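Local coordinates for signal recognition 54 kDa protein (Pyrococcus furiosus, PDB 3DM5) that is the 54 kDa protein of the signal recognition particle, combining a helical bundle, a P-loop GTPase-type domain and a signal peptide binding domain, at residues A[82-87]-A[285-290]; A[243-248]-A[269-274]. All blocks are in the same frame, centred on the assembly; numbering follows the deposited sequence.

Interaction 1. Residues A[82-87]-A[285-290]; sequences ELTKFL and DPPRFV
Val290 of helix 286-293 faces Leu83 of helix 71-86 and Leu87 just beyond its end, and the apolar packing gathers around its two methyls. CG1, anti to the backbone N (chi1 161°), lies 3.9 Å from Leu83 CB; CG2 lies 3.6 Å from Leu87 CD1. That same Leu87 CD1 meets the edge of the Phe289 ring, near its plane and 3.9 Å from CE2, so a single leucine methyl touches both the valine and the aromatic edge.

Threonine serves two roles. Thr84 CG2 rests on Pro287, 3.6 Å from CA and 3.8 Å from CG, while OG1, beside Val290, is hydrogen-bonded to Tyr80 O one helical turn earlier. Separately, the side-chain hydroxyl of Tyr80 bonds to Pro287 O. Pro286 CG packs on Leu87 O at 3.4 Å; proline suits the first turn of a helix, where an N-H would have no acceptor in the helix itself.

Charged groups stay outside this interface: Asp285 and Arg288 form salt bridges with Lys331 and Asp332 of the second subunit. Between the two segments, whose helix axes approach to 8.7 Å at 124°, the contact is therefore van der Waals and largely apolar, with the Tyr80 hydroxyl adding a polar tie between the same helices.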
ATOM      1  N   GLU A  82      -0.921   2.239 -29.677  1.00 46.23           N
ATOM      2  CA  GLU A  82      -0.045   1.119 -29.379  1.00 46.54           C
ATOM      3  C   GLU A  82      -0.672   0.125 -28.385  1.00 48.32           C
ATOM      4  O   GLU A  82      -0.645  -1.092 -28.619  1.00 48.81           O
ATOM      5  CB  GLU A  82       1.317   1.618 -28.898  1.00 51.18           C
ATOM      6  CG  GLU A  82       2.150   2.184 -30.018  1.00 57.82           C
ATOM      7  CD  GLU A  82       2.211   1.249 -31.218  1.00 65.54           C
ATOM      8  OE1 GLU A  82       2.391   0.020 -31.026  1.00 61.09           O
ATOM      9  OE2 GLU A  82       2.080   1.749 -32.356  1.00 66.75           O
ATOM     10  N   LEU A  83      -1.237   0.645 -27.293  1.00 42.72           N
ATOM     11  CA  LEU A  83      -1.894  -0.177 -26.292  1.00 36.84           C
ATOM     12  C   LEU A  83      -3.079  -0.925 -26.889  1.00 42.26           C
ATOM     13  O   LEU A  83      -3.309  -2.079 -26.565  1.00 44.57           O
ATOM     14  CB  LEU A  83      -2.351   0.661 -25.079  1.00 43.86           C
ATOM     15  CG  LEU A  83      -1.313   0.880 -23.969  1.00 52.60           C
ATOM     16  CD1 LEU A  83      -1.880   1.698 -22.806  1.00 46.45           C
ATOM     17  CD2 LEU A  83      -0.782  -0.456 -23.464  1.00 46.66           C
ATOM     18  N   THR A  84      -3.831  -0.274 -27.770  1.00 46.06           N
ATOM     19  CA  THR A  84      -4.961  -0.944 -28.407  1.00 48.29           C
ATOM     20  C   THR A  84      -4.543  -2.144 -29.254  1.00 46.10           C
ATOM     21  O   THR A  84      -5.220  -3.173 -29.217  1.00 39.17           O
ATOM     22  CB  THR A  84      -5.865   0.007 -29.225  1.00 42.78           C
ATOM     23  OG1 THR A  84      -6.445   0.976 -28.351  1.00 44.22           O
ATOM     24  CG2 THR A  84      -7.022  -0.784 -29.868  1.00 40.68           C
ATOM     25  N   LYS A  85      -3.444  -2.020 -29.999  1.00 41.59           N
ATOM     26  CA  LYS A  85      -2.961  -3.143 -30.827  1.00 47.98           C
ATOM     27  C   LYS A  85      -2.420  -4.247 -29.937  1.00 48.29           C
ATOM     28  O   LYS A  85      -2.474  -5.426 -30.281  1.00 56.95           O
ATOM     29  CB  LYS A  85      -1.877  -2.711 -31.818  1.00 51.41           C
ATOM     30  CG  LYS A  85      -2.363  -1.760 -32.901  1.00 66.09           C
ATOM     31  CD  LYS A  85      -1.206  -1.176 -33.695  1.00 65.43           C
ATOM     32  CE  LYS A  85      -1.682  -0.022 -34.577  1.00 75.90           C
ATOM     33  NZ  LYS A  85      -0.567   0.704 -35.270  1.00 78.01           N
ATOM     34  N   PHE A  86      -1.922  -3.840 -28.774  1.00 49.71           N
ATOM     35  CA  PHE A  86      -1.274  -4.720 -27.821  1.00 42.21           C
ATOM     36  C   PHE A  86      -2.317  -5.648 -27.206  1.00 45.38           C
ATOM     37  O   PHE A  86      -1.987  -6.725 -26.716  1.00 42.79           O
ATOM     38  CB  PHE A  86      -0.597  -3.854 -26.770  1.00 41.24           C
ATOM     39  CG  PHE A  86       0.312  -4.590 -25.826  1.00 51.00           C
ATOM     40  CD1 PHE A  86       1.466  -5.183 -26.277  1.00 46.20           C
ATOM     41  CD2 PHE A  86       0.045  -4.606 -24.463  1.00 46.17           C
ATOM     42  CE1 PHE A  86       2.313  -5.814 -25.403  1.00 49.50           C
ATOM     43  CE2 PHE A  86       0.884  -5.236 -23.590  1.00 39.65           C
ATOM     44  CZ  PHE A  86       2.018  -5.840 -24.058  1.00 46.46           C
ATOM     45  N   LEU A  87      -3.580  -5.239 -27.259  1.00 40.10           N
ATOM     46  CA  LEU A  87      -4.679  -6.030 -26.699  1.00 41.92           C
ATOM     47  C   LEU A  87      -5.667  -6.530 -27.767  1.00 44.27           C
ATOM     48  O   LEU A  87      -6.848  -6.731 -27.483  1.00 48.27           O
ATOM     49  CB  LEU A  87      -5.424  -5.245 -25.599  1.00 43.41           C
ATOM     50  CG  LEU A  87      -4.590  -4.730 -24.407  1.00 42.38           C
ATOM     51  CD1 LEU A  87      -5.426  -4.029 -23.360  1.00 42.60           C
ATOM     52  CD2 LEU A  87      -3.840  -5.832 -23.735  1.00 38.82           C
ATOM     53  N   ASP A 285     -13.841  -5.402 -26.699  1.00 38.59           N
ATOM     54  CA  ASP A 285     -13.683  -4.544 -27.850  1.00 44.50           C
ATOM     55  C   ASP A 285     -12.479  -3.672 -27.511  1.00 45.08           C
ATOM     56  O   ASP A 285     -12.618  -2.625 -26.862  1.00 37.86           O
ATOM     57  CB  ASP A 285     -14.966  -3.718 -28.053  1.00 43.39           C
ATOM     58  CG  ASP A 285     -14.913  -2.827 -29.283  1.00 50.02           C
ATOM     59  OD1 ASP A 285     -13.816  -2.593 -29.840  1.00 48.07           O
ATOM     60  OD2 ASP A 285     -15.990  -2.350 -29.688  1.00 56.28           O
ATOM     61  N   PRO A 286     -11.284  -4.136 -27.921  1.00 46.48           N
ATOM     62  CA  PRO A 286      -9.966  -3.578 -27.568  1.00 42.05           C
ATOM     63  C   PRO A 286      -9.909  -2.050 -27.500  1.00 37.13           C
ATOM     64  O   PRO A 286      -9.500  -1.538 -26.470  1.00 42.28           O
ATOM     65  CB  PRO A 286      -9.045  -4.129 -28.673  1.00 39.60           C
ATOM     66  CG  PRO A 286      -9.629  -5.465 -28.958  1.00 40.17           C
ATOM     67  CD  PRO A 286     -11.158  -5.304 -28.809  1.00 36.48           C
ATOM     68  N   PRO A 287     -10.312  -1.342 -28.569  1.00 45.39           N
ATOM     69  CA  PRO A 287     -10.194   0.123 -28.553  1.00 44.82           C
ATOM     70  C   PRO A 287     -11.045   0.794 -27.470  1.00 42.09           C
ATOM     71  O   PRO A 287     -10.639   1.819 -26.932  1.00 45.21           O
ATOM     72  CB  PRO A 287     -10.700   0.538 -29.950  1.00 41.06           C
ATOM     73  CG  PRO A 287     -10.729  -0.694 -30.745  1.00 45.73           C
ATOM     74  CD  PRO A 287     -10.930  -1.826 -29.814  1.00 47.29           C
ATOM     75  N   ARG A 288     -12.216   0.231 -27.185  1.00 43.06           N
ATOM     76  CA  ARG A 288     -13.119   0.742 -26.160  1.00 41.72           C
ATOM     77  C   ARG A 288     -12.601   0.408 -24.775  1.00 47.56           C
ATOM     78  O   ARG A 288     -12.703   1.206 -23.846  1.00 46.39           O
ATOM     79  CB  ARG A 288     -14.488   0.096 -26.306  1.00 48.00           C
ATOM     80  CG  ARG A 288     -15.047   0.148 -27.693  1.00 58.01           C
ATOM     81  CD  ARG A 288     -16.011   1.288 -27.839  1.00 63.94           C
ATOM     82  NE  ARG A 288     -16.109   1.702 -29.230  1.00 73.11           N
ATOM     83  CZ  ARG A 288     -16.704   2.818 -29.634  1.00 78.96           C
ATOM     84  NH1 ARG A 288     -17.269   3.631 -28.747  1.00 73.93           N
ATOM     85  NH2 ARG A 288     -16.737   3.118 -30.926  1.00 76.37           N
ATOM     86  N   PHE A 289     -12.067  -0.800 -24.637  1.00 45.43           N
ATOM     87  CA  PHE A 289     -11.519  -1.251 -23.371  1.00 47.10           C
ATOM     88  C   PHE A 289     -10.283  -0.418 -23.012  1.00 46.42           C
ATOM     89  O   PHE A 289     -10.193   0.128 -21.919  1.00 39.54           O
ATOM     90  CB  PHE A 289     -11.207  -2.732 -23.463  1.00 40.16           C
ATOM     91  CG  PHE A 289     -10.550  -3.308 -22.243  1.00 43.75           C
ATOM     92  CD1 PHE A 289     -11.317  -3.861 -21.231  1.00 39.43           C
ATOM     93  CD2 PHE A 289      -9.156  -3.356 -22.138  1.00 36.45           C
ATOM     94  CE1 PHE A 289     -10.719  -4.419 -20.115  1.00 38.08           C
ATOM     95  CE2 PHE A 289      -8.554  -3.914 -21.034  1.00 34.61           C
ATOM     96  CZ  PHE A 289      -9.345  -4.450 -20.015  1.00 36.58           C
ATOM     97  N   VAL A 290      -9.347  -0.300 -23.943  1.00 39.44           N
ATOM     98  CA  VAL A 290      -8.130   0.462 -23.691  1.00 42.14           C
ATOM     99  C   VAL A 290      -8.462   1.925 -23.437  1.00 48.11           C
ATOM    100  O   VAL A 290      -7.748   2.624 -22.724  1.00 48.03           O
ATOM    101  CB  VAL A 290      -7.158   0.356 -24.869  1.00 31.30           C
ATOM    102  CG1 VAL A 290      -6.136   1.469 -24.827  1.00 37.95           C
ATOM    103  CG2 VAL A 290      -6.478  -0.967 -24.831  1.00 40.49           C
TER

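Interaction 2. Residues A[243-248]-A[269-274]; sequences SIIVTK and IKFIGT. With GDP (guanosine-5'-diphosphate), chain J.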
ATOM      1  N   SER A 243     -11.808 -19.338 -29.953  1.00 45.84           N
ATOM      2  CA  SER A 243     -11.737 -18.011 -29.327  1.00 42.18           C
ATOM      3  C   SER A 243     -11.580 -18.159 -27.827  1.00 41.53           C
ATOM      4  O   SER A 243     -11.580 -19.272 -27.297  1.00 41.18           O
ATOM      5  CB  SER A 243     -12.990 -17.188 -29.614  1.00 43.61           C
ATOM      6  OG  SER A 243     -14.134 -17.788 -29.020  1.00 51.91           O
ATOM      7  N   ILE A 244     -11.489 -17.036 -27.129  1.00 44.77           N
ATOM      8  CA  ILE A 244     -11.126 -17.065 -25.717  1.00 41.12           C
ATOM      9  C   ILE A 244     -12.033 -16.165 -24.904  1.00 40.85           C
ATOM     10  O   ILE A 244     -12.368 -15.054 -25.332  1.00 42.18           O
ATOM     11  CB  ILE A 244      -9.662 -16.545 -25.537  1.00 47.26           C
ATOM     12  CG1 ILE A 244      -8.719 -17.181 -26.562  1.00 31.14           C
ATOM     13  CG2 ILE A 244      -9.162 -16.745 -24.106  1.00 38.24           C
ATOM     14  CD1 ILE A 244      -8.326 -18.565 -26.204  1.00 30.64           C
ATOM     15  N   ILE A 245     -12.440 -16.646 -23.737  1.00 37.92           N
ATOM     16  CA  ILE A 245     -12.977 -15.768 -22.723  1.00 38.20           C
ATOM     17  C   ILE A 245     -12.017 -15.780 -21.545  1.00 43.24           C
ATOM     18  O   ILE A 245     -11.582 -16.839 -21.093  1.00 38.56           O
ATOM     19  CB  ILE A 245     -14.370 -16.184 -22.255  1.00 39.31           C
ATOM     20  CG1 ILE A 245     -15.381 -15.930 -23.376  1.00 34.90           C
ATOM     21  CG2 ILE A 245     -14.764 -15.400 -20.987  1.00 34.84           C
ATOM     22  CD1 ILE A 245     -16.729 -16.627 -23.165  1.00 37.03           C
ATOM     23  N   VAL A 246     -11.664 -14.595 -21.076  1.00 37.21           N
ATOM     24  CA  VAL A 246     -10.759 -14.458 -19.946  1.00 42.85           C
ATOM     25  C   VAL A 246     -11.554 -14.058 -18.715  1.00 36.62           C
ATOM     26  O   VAL A 246     -12.265 -13.042 -18.736  1.00 38.49           O
ATOM     27  CB  VAL A 246      -9.683 -13.412 -20.248  1.00 44.22           C
ATOM     28  CG1 VAL A 246      -8.771 -13.240 -19.060  1.00 33.94           C
ATOM     29  CG2 VAL A 246      -8.901 -13.846 -21.472  1.00 35.47           C
ATOM     30  N   THR A 247     -11.476 -14.859 -17.655  1.00 33.59           N
ATOM     31  CA  THR A 247     -12.311 -14.608 -16.477  1.00 36.08           C
ATOM     32  C   THR A 247     -11.531 -13.938 -15.346  1.00 42.84           C
ATOM     33  O   THR A 247     -10.300 -13.855 -15.398  1.00 35.78           O
ATOM     34  CB  THR A 247     -12.900 -15.894 -15.899  1.00 35.25           C
ATOM     35  OG1 THR A 247     -11.830 -16.791 -15.587  1.00 40.15           O
ATOM     36  CG2 THR A 247     -13.856 -16.534 -16.874  1.00 41.97           C
ATOM     37  N   LYS A 248     -12.270 -13.483 -14.329  1.00 38.76           N
ATOM     38  CA  LYS A 248     -11.692 -13.019 -13.083  1.00 40.13           C
ATOM     39  C   LYS A 248     -10.741 -11.847 -13.314  1.00 46.22           C
ATOM     40  O   LYS A 248      -9.669 -11.787 -12.704  1.00 39.84           O
ATOM     41  CB  LYS A 248     -10.958 -14.167 -12.389  1.00 29.54           C
ATOM     42  CG  LYS A 248     -11.833 -15.365 -12.145  1.00 39.83           C
ATOM     43  CD  LYS A 248     -11.069 -16.506 -11.496  1.00 42.71           C
ATOM     44  CE  LYS A 248     -12.005 -17.678 -11.150  1.00 48.91           C
ATOM     45  NZ  LYS A 248     -11.258 -18.869 -10.600  1.00 50.20           N
ATOM     46  N   ILE A 269     -10.043 -12.665 -28.220  1.00 44.43           N
ATOM     47  CA  ILE A 269     -10.739 -12.579 -26.947  1.00 33.26           C
ATOM     48  C   ILE A 269     -12.091 -11.957 -27.248  1.00 39.50           C
ATOM     49  O   ILE A 269     -12.146 -10.828 -27.754  1.00 38.52           O
ATOM     50  CB  ILE A 269     -10.009 -11.674 -25.954  1.00 36.52           C
ATOM     51  CG1 ILE A 269      -8.570 -12.148 -25.763  1.00 42.61           C
ATOM     52  CG2 ILE A 269     -10.739 -11.643 -24.626  1.00 37.56           C
ATOM     53  CD1 ILE A 269      -7.671 -11.076 -25.259  1.00 36.14           C
ATOM     54  N   LYS A 270     -13.172 -12.684 -26.934  1.00 33.28           N
ATOM     55  CA  LYS A 270     -14.528 -12.225 -27.235  1.00 33.17           C
ATOM     56  C   LYS A 270     -15.269 -11.641 -26.019  1.00 42.58           C
ATOM     57  O   LYS A 270     -16.046 -10.707 -26.148  1.00 46.00           O
ATOM     58  CB  LYS A 270     -15.332 -13.359 -27.849  1.00 49.64           C
ATOM     59  CG  LYS A 270     -14.580 -14.102 -28.941  1.00 46.67           C
ATOM     60  CD  LYS A 270     -15.158 -13.836 -30.308  1.00 45.80           C
ATOM     61  CE  LYS A 270     -14.441 -14.649 -31.398  1.00 50.65           C
ATOM     62  NZ  LYS A 270     -15.297 -14.901 -32.590  1.00 42.12           N
ATOM     63  N   PHE A 271     -15.037 -12.185 -24.832  1.00 43.62           N
ATOM     64  CA  PHE A 271     -15.633 -11.625 -23.622  1.00 40.78           C
ATOM     65  C   PHE A 271     -14.636 -11.668 -22.493  1.00 39.22           C
ATOM     66  O   PHE A 271     -13.656 -12.401 -22.546  1.00 32.03           O
ATOM     67  CB  PHE A 271     -16.872 -12.416 -23.181  1.00 37.71           C
ATOM     68  CG  PHE A 271     -17.936 -12.538 -24.234  1.00 46.33           C
ATOM     69  CD1 PHE A 271     -17.798 -13.448 -25.279  1.00 47.76           C
ATOM     70  CD2 PHE A 271     -19.089 -11.779 -24.160  1.00 48.86           C
ATOM     71  CE1 PHE A 271     -18.783 -13.584 -26.246  1.00 46.69           C
ATOM     72  CE2 PHE A 271     -20.078 -11.909 -25.116  1.00 51.19           C
ATOM     73  CZ  PHE A 271     -19.918 -12.819 -26.170  1.00 52.78           C
ATOM     74  N   ILE A 272     -14.908 -10.894 -21.453  1.00 38.46           N
ATOM     75  CA  ILE A 272     -14.152 -11.002 -20.223  1.00 31.16           C
ATOM     76  C   ILE A 272     -15.134 -11.223 -19.106  1.00 39.26           C
ATOM     77  O   ILE A 272     -16.233 -10.689 -19.132  1.00 42.22           O
ATOM     78  CB  ILE A 272     -13.295  -9.752 -19.966  1.00 33.23           C
ATOM     79  CG1 ILE A 272     -14.124  -8.471 -20.064  1.00 36.85           C
ATOM     80  CG2 ILE A 272     -12.137  -9.712 -20.944  1.00 31.94           C
ATOM     81  CD1 ILE A 272     -13.419  -7.253 -19.520  1.00 38.71           C
ATOM     82  N   GLY A 273     -14.757 -12.056 -18.147  1.00 41.60           N
ATOM     83  CA  GLY A 273     -15.516 -12.196 -16.916  1.00 38.27           C
ATOM     84  C   GLY A 273     -15.072 -11.188 -15.860  1.00 39.69           C
ATOM     85  O   GLY A 273     -13.890 -10.880 -15.718  1.00 43.91           O
ATOM     86  N   THR A 274     -16.031 -10.725 -15.073  1.00 47.75           N
ATOM     87  CA  THR A 274     -15.914  -9.476 -14.338  1.00 45.41           C
ATOM     88  C   THR A 274     -16.361  -9.634 -12.888  1.00 45.13           C
ATOM     89  O   THR A 274     -16.308  -8.703 -12.090  1.00 47.01           O
ATOM     90  CB  THR A 274     -16.740  -8.422 -15.082  1.00 39.41           C
ATOM     91  OG1 THR A 274     -15.943  -7.906 -16.154  1.00 50.68           O
ATOM     92  CG2 THR A 274     -17.153  -7.303 -14.197  1.00 52.95           C
TER
HETATM   93  PB  GDP J 501     -15.180 -24.217 -12.829  1.00 37.55           P
HETATM   94  O1B GDP J 501     -14.083 -23.302 -13.257  1.00 37.31           O
HETATM   95  O2B GDP J 501     -14.560 -25.463 -12.246  1.00 42.79           O
HETATM   96  O3B GDP J 501     -16.057 -24.542 -14.013  1.00 43.28           O
HETATM   97  O3A GDP J 501     -16.012 -23.615 -11.585  1.00 51.18           O
HETATM   98  PA  GDP J 501     -16.730 -22.182 -11.481  1.00 42.99           P
HETATM   99  O1A GDP J 501     -17.656 -22.133 -10.302  1.00 49.29           O
HETATM  100  O2A GDP J 501     -17.471 -21.816 -12.735  1.00 45.54           O
HETATM  101  O5' GDP J 501     -15.486 -21.212 -11.175  1.00 45.02           O
HETATM  102  C5' GDP J 501     -14.807 -21.417  -9.942  1.00 39.78           C
HETATM  103  C4' GDP J 501     -14.804 -20.139  -9.098  1.00 46.24           C
HETATM  104  O4' GDP J 501     -14.411 -18.957  -9.833  1.00 50.38           O
HETATM  105  C3' GDP J 501     -16.179 -19.862  -8.517  1.00 43.99           C
HETATM  106  O3' GDP J 501     -15.947 -19.510  -7.149  1.00 40.52           O
HETATM  107  C2' GDP J 501     -16.694 -18.685  -9.326  1.00 42.32           C
HETATM  108  O2' GDP J 501     -17.499 -17.812  -8.567  1.00 46.26           O
HETATM  109  C1' GDP J 501     -15.422 -17.948  -9.662  1.00 43.73           C
HETATM  110  N9  GDP J 501     -15.506 -17.120 -10.876  1.00 45.92           N
HETATM  111  C8  GDP J 501     -15.794 -17.490 -12.135  1.00 45.78           C
HETATM  112  N7  GDP J 501     -15.720 -16.420 -12.975  1.00 43.70           N
HETATM  113  C5  GDP J 501     -15.362 -15.352 -12.236  1.00 48.62           C
HETATM  114  C6  GDP J 501     -15.098 -13.905 -12.455  1.00 44.96           C
HETATM  115  O6  GDP J 501     -15.170 -13.377 -13.589  1.00 41.26           O
HETATM  116  N1  GDP J 501     -14.772 -13.167 -11.387  1.00 48.09           N
HETATM  117  C2  GDP J 501     -14.661 -13.684 -10.151  1.00 45.85           C
HETATM  118  N2  GDP J 501     -14.321 -12.868  -9.130  1.00 45.68           N
HETATM  119  N3  GDP J 501     -14.876 -14.985  -9.876  1.00 48.64           N
HETATM  120  C4  GDP J 501     -15.224 -15.834 -10.858  1.00 49.39           C
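Ile245 and Phe271 pack on one face of the sheet, Ile245 CG1 lying 3.8 Å from Phe271 CB while Ile245 CD1 lies near Phe271 CD1. Thr116 and Leu120 of helix 113-125 cover this side. On the opposite face Val246 CG2 meets Ile269 CG2 at 4.3 Å, and Ile272 lies beside Val246; Leu259 and Val262 of helix 255-263 pack over this group. Beta-branched residues suit extended strands buried between helices. The two strands and helix 255-263 form a beta-alpha-beta unit of the P-loop GTPase fold. Its parallel strands are joined by Lys270 N to Ile244 O (3.0 Å, C=O...N angle 167°), a weak bond from Val246 N to Phe271 O, and Gly273 N to Val246 O (2.7 Å). At the far end from the nucleotide, the bent Lys270 chain (chi2 -110°) runs alongside Ser243 CB; Lys270 NZ forms a salt bridge and Ser243 OG a hydrogen bond with Glu215 OE2. At the other end Lys248 N donates to GDP O6 at 3.0 Å. Glycine suits position 273 because a CB would collide with GDP O6. Lys248, extended beyond CG, passes over the guanine face, CG 3.5 Å from GDP C5, and carries NZ to Gly110 O.

Overall arrangement
Interactions 1 and 2 lie with their centres about 14 Å apart and meet directly: Phe289 CE1 of the helix contact packs on Ile272 CD1 of the strand pair at 4.0 Å. Leu259 of helix 255-263 touches both Phe289 and Ile272, so the helix that connects the two strands also borders the contact with helix 71-86. Along the chain, interaction 2 (243-248 with 269-274) is nested inside the loop closed by interaction 1. The strand pair ends at the guanine of GDP, whereas in interaction 1 the Phe289 side chain stays about 12 Å from a bound GDP. Ile272, Phe289 and Leu87 touch in series, which links the strand pair to the helix contact.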